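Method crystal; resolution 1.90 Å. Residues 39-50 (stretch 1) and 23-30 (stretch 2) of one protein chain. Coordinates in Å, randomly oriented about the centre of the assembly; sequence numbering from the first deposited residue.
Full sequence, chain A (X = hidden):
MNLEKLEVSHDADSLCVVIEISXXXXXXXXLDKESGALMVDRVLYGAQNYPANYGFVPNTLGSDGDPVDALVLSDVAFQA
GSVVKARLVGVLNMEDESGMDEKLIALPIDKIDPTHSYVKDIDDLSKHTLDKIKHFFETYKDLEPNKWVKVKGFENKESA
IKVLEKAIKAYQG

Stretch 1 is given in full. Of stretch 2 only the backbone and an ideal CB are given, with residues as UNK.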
ATOM      1  N   MET A  39     -11.571 -10.283  16.655  1.00 23.33           N
ATOM      2  CA  MET A  39     -11.818 -11.479  15.855  1.00 24.08           C
ATOM      3  C   MET A  39     -12.020 -11.196  14.374  1.00 23.52           C
ATOM      4  O   MET A  39     -12.678 -10.224  14.002  1.00 24.09           O
ATOM      5  CB  MET A  39     -13.065 -12.208  16.367  1.00 23.83           C
ATOM      6  CG  MET A  39     -13.138 -12.402  17.866  1.00 27.71           C
ATOM      7  SD  MET A  39     -11.915 -13.549  18.489  1.00 32.56           S
ATOM      8  CE  MET A  39     -12.437 -15.046  17.688  1.00 31.29           C
ATOM      9  N   VAL A  40     -11.448 -12.050  13.533  1.00 22.76           N
ATOM     10  CA  VAL A  40     -11.631 -11.920  12.096  1.00 23.02           C
ATOM     11  C   VAL A  40     -13.028 -12.484  11.904  1.00 24.60           C
ATOM     12  O   VAL A  40     -13.270 -13.657  12.189  1.00 24.52           O
ATOM     13  CB  VAL A  40     -10.632 -12.781  11.313  1.00 22.89           C
ATOM     14  CG1 VAL A  40     -10.938 -12.693   9.822  1.00 22.26           C
ATOM     15  CG2 VAL A  40      -9.208 -12.312  11.594  1.00 21.87           C
ATOM     16  N   ASP A  41     -13.952 -11.658  11.426  1.00 24.96           N
ATOM     17  CA  ASP A  41     -15.333 -12.101  11.270  1.00 26.11           C
ATOM     18  C   ASP A  41     -15.724 -12.467   9.844  1.00 26.19           C
ATOM     19  O   ASP A  41     -16.390 -13.478   9.612  1.00 25.42           O
ATOM     20  CB  ASP A  41     -16.269 -11.012  11.803  1.00 28.29           C
ATOM     21  CG  ASP A  41     -17.709 -11.474  11.912  1.00 31.16           C
ATOM     22  OD1 ASP A  41     -18.596 -10.714  11.479  1.00 34.53           O
ATOM     23  OD2 ASP A  41     -17.959 -12.581  12.435  1.00 32.08           O
ATOM     24  N   ARG A  42     -15.309 -11.658   8.879  1.00 25.30           N
ATOM     25  CA  ARG A  42     -15.682 -11.950   7.506  1.00 24.63           C
ATOM     26  C   ARG A  42     -14.807 -11.256   6.485  1.00 23.54           C
ATOM     27  O   ARG A  42     -14.320 -10.155   6.719  1.00 22.05           O
ATOM     28  CB  ARG A  42     -17.139 -11.525   7.290  1.00 27.77           C
ATOM     29  CG  ARG A  42     -17.642 -11.611   5.859  1.00 31.07           C
ATOM     30  CD  ARG A  42     -17.816 -13.056   5.431  1.00 33.52           C
ATOM     31  NE  ARG A  42     -18.466 -13.842   6.474  1.00 36.65           N
ATOM     32  CZ  ARG A  42     -19.646 -13.551   7.009  1.00 37.80           C
ATOM     33  NH1 ARG A  42     -20.151 -14.329   7.960  1.00 38.07           N
ATOM     34  NH2 ARG A  42     -20.326 -12.487   6.591  1.00 38.11           N
ATOM     35  N   VAL A  43     -14.595 -11.927   5.361  1.00 21.83           N
ATOM     36  CA  VAL A  43     -13.851 -11.346   4.258  1.00 21.42           C
ATOM     37  C   VAL A  43     -14.928 -11.221   3.196  1.00 21.83           C
ATOM     38  O   VAL A  43     -15.561 -12.213   2.826  1.00 21.18           O
ATOM     39  CB  VAL A  43     -12.724 -12.263   3.742  1.00 20.70           C
ATOM     40  CG1 VAL A  43     -12.027 -11.593   2.567  1.00 20.31           C
ATOM     41  CG2 VAL A  43     -11.707 -12.530   4.852  1.00 21.08           C
ATOM     42  N   LEU A  44     -15.160 -10.001   2.731  1.00 20.59           N
ATOM     43  CA  LEU A  44     -16.194  -9.752   1.723  1.00 19.92           C
ATOM     44  C   LEU A  44     -16.118 -10.753   0.572  1.00 20.05           C
ATOM     45  O   LEU A  44     -15.038 -11.047   0.065  1.00 19.23           O
ATOM     46  CB  LEU A  44     -16.060  -8.324   1.183  1.00 19.89           C
ATOM     47  CG  LEU A  44     -16.288  -7.181   2.178  1.00 18.92           C
ATOM     48  CD1 LEU A  44     -16.075  -5.853   1.478  1.00 19.25           C
ATOM     49  CD2 LEU A  44     -17.712  -7.258   2.742  1.00 22.55           C
ATOM     50  N   TYR A  45     -17.272 -11.276   0.171  1.00 19.32           N
ATOM     51  CA  TYR A  45     -17.345 -12.242  -0.923  1.00 20.14           C
ATOM     52  C   TYR A  45     -17.127 -11.566  -2.272  1.00 20.46           C
ATOM     53  O   TYR A  45     -16.637 -12.187  -3.209  1.00 22.04           O
ATOM     54  CB  TYR A  45     -18.717 -12.916  -0.952  1.00 20.94           C
ATOM     55  CG  TYR A  45     -18.943 -14.001   0.084  1.00 21.98           C
ATOM     56  CD1 TYR A  45     -18.437 -13.891   1.378  1.00 23.08           C
ATOM     57  CD2 TYR A  45     -19.732 -15.110  -0.223  1.00 23.63           C
ATOM     58  CE1 TYR A  45     -18.720 -14.867   2.347  1.00 24.76           C
ATOM     59  CE2 TYR A  45     -20.025 -16.082   0.727  1.00 24.74           C
ATOM     60  CZ  TYR A  45     -19.516 -15.955   2.009  1.00 25.83           C
ATOM     61  OH  TYR A  45     -19.818 -16.914   2.953  1.00 27.93           O
ATOM     62  N   GLY A  46     -17.505 -10.295  -2.360  1.00 19.92           N
ATOM     63  CA  GLY A  46     -17.366  -9.575  -3.607  1.00 18.57           C
ATOM     64  C   GLY A  46     -16.154  -8.678  -3.692  1.00 19.55           C
ATOM     65  O   GLY A  46     -15.422  -8.492  -2.715  1.00 17.84           O
ATOM     66  N   ALA A  47     -15.949  -8.122  -4.882  1.00 18.99           N
ATOM     67  CA  ALA A  47     -14.829  -7.225  -5.146  1.00 19.71           C
ATOM     68  C   ALA A  47     -15.236  -5.845  -4.652  1.00 19.46           C
ATOM     69  O   ALA A  47     -15.471  -4.933  -5.442  1.00 19.59           O
ATOM     70  CB  ALA A  47     -14.545  -7.195  -6.643  1.00 18.92           C
ATOM     71  N   GLN A  48     -15.317  -5.708  -3.335  1.00 18.86           N
ATOM     72  CA  GLN A  48     -15.728  -4.458  -2.716  1.00 19.44           C
ATOM     73  C   GLN A  48     -14.838  -4.088  -1.542  1.00 19.59           C
ATOM     74  O   GLN A  48     -13.975  -4.859  -1.139  1.00 19.69           O
ATOM     75  CB  GLN A  48     -17.177  -4.580  -2.234  1.00 20.73           C
ATOM     76  CG  GLN A  48     -18.194  -4.722  -3.359  1.00 22.10           C
ATOM     77  CD  GLN A  48     -19.561  -5.148  -2.856  1.00 23.14           C
ATOM     78  OE1 GLN A  48     -19.797  -6.324  -2.567  1.00 23.12           O
ATOM     79  NE2 GLN A  48     -20.470  -4.189  -2.742  1.00 24.59           N
ATOM     80  N   ASN A  49     -15.050  -2.894  -1.004  1.00 20.13           N
ATOM     81  CA  ASN A  49     -14.279  -2.435   0.135  1.00 23.17           C
ATOM     82  C   ASN A  49     -15.127  -1.460   0.926  1.00 21.62           C
ATOM     83  O   ASN A  49     -15.915  -0.712   0.346  1.00 22.40           O
ATOM     84  CB  ASN A  49     -12.974  -1.781  -0.330  1.00 28.04           C
ATOM     85  CG  ASN A  49     -13.118  -1.049  -1.652  1.00 32.31           C
ATOM     86  OD1 ASN A  49     -13.121  -1.659  -2.731  1.00 35.04           O
ATOM     87  ND2 ASN A  49     -13.238   0.267  -1.575  1.00 36.36           N
ATOM     88  N   TYR A  50     -14.991  -1.477   2.248  1.00 21.87           N
ATOM     89  CA  TYR A  50     -15.789  -0.582   3.079  1.00 20.61           C
ATOM     90  C   TYR A  50     -15.550   0.880   2.735  1.00 20.99           C
ATOM     91  O   TYR A  50     -14.417   1.355   2.732  1.00 20.15           O
ATOM     92  CB  TYR A  50     -15.524  -0.843   4.563  1.00 20.97           C
ATOM     93  CG  TYR A  50     -16.300  -2.022   5.088  1.00 23.73           C
ATOM     94  CD1 TYR A  50     -15.884  -3.328   4.839  1.00 22.78           C
ATOM     95  CD2 TYR A  50     -17.477  -1.830   5.810  1.00 23.98           C
ATOM     96  CE1 TYR A  50     -16.626  -4.415   5.304  1.00 23.69           C
ATOM     97  CE2 TYR A  50     -18.223  -2.905   6.272  1.00 25.64           C
ATOM     98  CZ  TYR A  50     -17.793  -4.192   6.018  1.00 25.56           C
ATOM     99  OH  TYR A  50     -18.533  -5.257   6.488  1.00 27.73           O
ATOM    100  N   UNK A  23     -11.430   1.793   6.793  1.00 18.50           N
ATOM    101  CA  UNK A  23     -11.861   2.250   5.471  1.00 17.78           C
ATOM    102  C   UNK A  23     -11.014   1.579   4.385  1.00 18.12           C
ATOM    103  O   UNK A  23      -9.807   1.410   4.552  1.00 18.10           O
ATOM    104  CB  UNK A  23     -11.759   3.773   5.366  1.00 17.78           C
ATOM    105  N   UNK A  24     -11.667   1.196   3.287  1.00 17.27           N
ATOM    106  CA  UNK A  24     -11.038   0.546   2.132  1.00 20.19           C
ATOM    107  C   UNK A  24     -10.743  -0.940   2.300  1.00 19.47           C
ATOM    108  O   UNK A  24     -10.413  -1.621   1.329  1.00 20.48           O
ATOM    109  CB  UNK A  24      -9.728   1.267   1.806  1.00 20.19           C
ATOM    110  N   UNK A  25     -10.856  -1.451   3.520  1.00 17.54           N
ATOM    111  CA  UNK A  25     -10.579  -2.861   3.765  1.00 18.22           C
ATOM    112  C   UNK A  25     -11.747  -3.744   3.337  1.00 18.56           C
ATOM    113  O   UNK A  25     -12.887  -3.281   3.248  1.00 19.16           O
ATOM    114  CB  UNK A  25     -10.266  -3.088   5.245  1.00 18.22           C
ATOM    115  N   UNK A  26     -11.459  -5.012   3.051  1.00 18.66           N
ATOM    116  CA  UNK A  26     -12.504  -5.965   2.690  1.00 19.09           C
ATOM    117  C   UNK A  26     -12.562  -7.012   3.807  1.00 19.06           C
ATOM    118  O   UNK A  26     -13.151  -8.077   3.648  1.00 19.20           O
ATOM    119  CB  UNK A  26     -12.236  -6.608   1.328  1.00 19.09           C
ATOM    120  N   UNK A  27     -11.960  -6.687   4.946  1.00 17.64           N
ATOM    121  CA  UNK A  27     -11.958  -7.599   6.085  1.00 18.50           C
ATOM    122  C   UNK A  27     -12.725  -7.000   7.256  1.00 18.05           C
ATOM    123  O   UNK A  27     -12.359  -5.949   7.783  1.00 17.91           O
ATOM    124  CB  UNK A  27     -10.525  -7.930   6.505  1.00 18.50           C
ATOM    125  N   UNK A  28     -13.795  -7.668   7.663  1.00 18.57           N
ATOM    126  CA  UNK A  28     -14.579  -7.195   8.797  1.00 20.48           C
ATOM    127  C   UNK A  28     -14.100  -7.888  10.069  1.00 20.64           C
ATOM    128  O   UNK A  28     -14.096  -9.117  10.141  1.00 20.85           O
ATOM    129  CB  UNK A  28     -16.071  -7.446   8.572  1.00 20.48           C
ATOM    130  N   UNK A  29     -13.686  -7.104  11.062  1.00 19.79           N
ATOM    131  CA  UNK A  29     -13.256  -7.666  12.341  1.00 21.05           C
ATOM    132  C   UNK A  29     -14.412  -7.453  13.308  1.00 24.07           C
ATOM    133  O   UNK A  29     -15.340  -6.688  13.026  1.00 22.24           O
ATOM    134  CB  UNK A  29     -11.964  -7.023  12.849  1.00 21.05           C
ATOM    135  N   UNK A  30     -14.361  -8.138  14.444  1.00 25.27           N
ATOM    136  CA  UNK A  30     -15.396  -7.996  15.458  1.00 28.03           C
ATOM    137  C   UNK A  30     -14.780  -8.177  16.835  1.00 27.75           C
ATOM    138  O   UNK A  30     -14.240  -9.233  17.149  1.00 26.94           O
ATOM    139  CB  UNK A  30     -16.527  -9.002  15.233  1.00 28.03           C
TER

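Stretch 2 runs antiparallel to strand 39-43 over positions 27-30, and its earlier residues continue alongside the loop that follows strand 39-43, as far as Tyr50.

At position 23 CA-to-CB points away from stretch 1, and the ideal CB lies 4.5 Å from Tyr50 O. Little is asked of the side chain here, and many polar or long residues would suit. The residue is Lys23, fully extended, with its amine bound elsewhere in the structure.

Position 24 has a positive phi (79°), which favours glycine, asparagine or aspartate but does not exclude others. Its backbone N donates to Tyr50 O (2.8 Å), while CB points away. His24 occupies it; its ND1 is hydrogen-bonded to a water, 2.8 Å from the water oxygen, and that water donates to Tyr50 O (3.3 Å from the water oxygen), so the ring is linked to the loop through solvent.

The CB of position 25 also points away, with nothing of stretch 1 within 5.5 Å, so the contact is left to the backbone: Tyr50 N donates to the O of 25 (2.9 Å). Any small or polar residue would fit. Ser25 turns its hydroxyl back on its own stretch, where OG accepts from the N of position 27 (3.0 Å).

Position 26 points sideways, its ideal CB 3.5 Å from Gln48 O and 3.9 Å from Leu44 CD1. A compact side chain, such as serine, aspartate or asparagine, would suit this mixed setting. Asn26 is found, at chi1 p; its ND2 comes 4.0 Å from Val43 CG1, and its backbone O accepts from Leu44 N (2.9 Å).

Position 27 forms a non-hydrogen-bonded pair with Val43 and shares a sheet face with Val40 and Val43. Such apolar neighbours and extended backbone angles favour valine, isoleucine or leucine. Ile27 places CG2 4.3 Å from Val40 CG1 and CG1 4.5 Å from Val43 CG2.

Position 28 pairs with Arg42 at a bulge: its O accepts from both Asp41 N (2.9 Å) and Arg42 N (3.1 Å), and its N donates to Arg42 O (2.7 Å). Its ideal CB is 3.9 Å from Tyr50 OH and 4.8 Å from Asp41 CB. The carboxylate of Asp41 invites a long basic residue, though a polar one such as glutamine could also reach. Lys28 extends past the tyrosine, CD 3.8 Å from Tyr50 OH, and turns at chi4 to bring NZ 2.9 Å from Asp41 OD1 in a salt bridge.

Position 29 returns to the face of Val40, its non-hydrogen-bonded partner. A large apolar or aromatic residue would cover that valine. Tyr29 does so, with CE1 3.8 Å from Val40 CG2; its hydroxyl is bound elsewhere in the structure.

Position 30 pairs with Met39 through two hydrogen bonds, N to Met39 O (2.7 Å) and O to Met39 N (2.9 Å). The ideal CB is 4.0 Å from Asp41 CB, so a basic or neutral polar residue might seem likelier than an acid. Glu30 is nevertheless present: its OE1 lies 4.0 Å from Asp41 OD1, and Lys28 NZ bridges both acids, 3.6 Å from Glu30 OE1.

Stretch 2, residues 23-30: KHSNIKYE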
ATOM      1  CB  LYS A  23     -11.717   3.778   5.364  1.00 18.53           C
ATOM      2  CG  LYS A  23     -12.250   4.351   4.061  1.00 18.59           C
ATOM      3  CD  LYS A  23     -11.997   5.845   3.947  1.00 22.12           C
ATOM      4  CE  LYS A  23     -12.639   6.401   2.685  1.00 22.70           C
ATOM      5  NZ  LYS A  23     -12.256   7.825   2.460  1.00 24.95           N
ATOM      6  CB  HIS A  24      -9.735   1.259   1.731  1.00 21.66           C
ATOM      7  CG  HIS A  24      -9.926   2.695   1.351  1.00 22.16           C
ATOM      8  ND1 HIS A  24     -10.825   3.091   0.386  1.00 23.80           N
ATOM      9  CD2 HIS A  24      -9.335   3.827   1.803  1.00 24.65           C
ATOM     10  CE1 HIS A  24     -10.784   4.405   0.260  1.00 24.14           C
ATOM     11  NE2 HIS A  24      -9.888   4.876   1.108  1.00 24.37           N
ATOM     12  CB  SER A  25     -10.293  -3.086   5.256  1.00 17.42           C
ATOM     13  OG  SER A  25     -10.107  -4.464   5.539  1.00 19.88           O
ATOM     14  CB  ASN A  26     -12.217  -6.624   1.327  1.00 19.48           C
ATOM     15  CG  ASN A  26     -10.966  -7.486   1.329  1.00 18.01           C
ATOM     16  OD1 ASN A  26     -10.079  -7.318   2.169  1.00 19.89           O
ATOM     17  ND2 ASN A  26     -10.882  -8.412   0.368  1.00 18.11           N
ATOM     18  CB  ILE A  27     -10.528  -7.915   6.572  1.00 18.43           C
ATOM     19  CG1 ILE A  27      -9.711  -8.544   5.439  1.00 19.31           C
ATOM     20  CG2 ILE A  27     -10.599  -8.875   7.774  1.00 20.52           C
ATOM     21  CD1 ILE A  27      -8.247  -8.756   5.777  1.00 20.85           C
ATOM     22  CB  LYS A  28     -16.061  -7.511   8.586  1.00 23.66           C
ATOM     23  CG  LYS A  28     -16.954  -7.162   9.770  1.00 27.77           C
ATOM     24  CD  LYS A  28     -18.394  -7.573   9.494  1.00 31.58           C
ATOM     25  CE  LYS A  28     -19.332  -7.165  10.625  1.00 34.24           C
ATOM     26  NZ  LYS A  28     -19.036  -7.889  11.887  1.00 38.14           N
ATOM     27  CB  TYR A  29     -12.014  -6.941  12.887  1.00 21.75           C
ATOM     28  CG  TYR A  29     -10.758  -7.169  12.082  1.00 21.36           C
ATOM     29  CD1 TYR A  29      -9.947  -8.283  12.313  1.00 21.14           C
ATOM     30  CD2 TYR A  29     -10.402  -6.294  11.059  1.00 21.66           C
ATOM     31  CE1 TYR A  29      -8.813  -8.519  11.542  1.00 20.86           C
ATOM     32  CE2 TYR A  29      -9.271  -6.522  10.280  1.00 20.52           C
ATOM     33  CZ  TYR A  29      -8.483  -7.638  10.526  1.00 20.18           C
ATOM     34  OH  TYR A  29      -7.379  -7.895   9.741  1.00 18.68           O
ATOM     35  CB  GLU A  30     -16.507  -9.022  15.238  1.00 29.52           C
ATOM     36  CG  GLU A  30     -17.577  -9.015  16.315  1.00 36.38           C
ATOM     37  CD  GLU A  30     -18.792  -9.839  15.928  1.00 38.71           C
ATOM     38  OE1 GLU A  30     -19.600  -9.360  15.101  1.00 40.76           O
ATOM     39  OE2 GLU A  30     -18.926 -10.967  16.444  1.00 41.44           O
TER
HETATM   40  O   HOH W   1     -13.510   2.494  -0.201  1.00 42.51           O
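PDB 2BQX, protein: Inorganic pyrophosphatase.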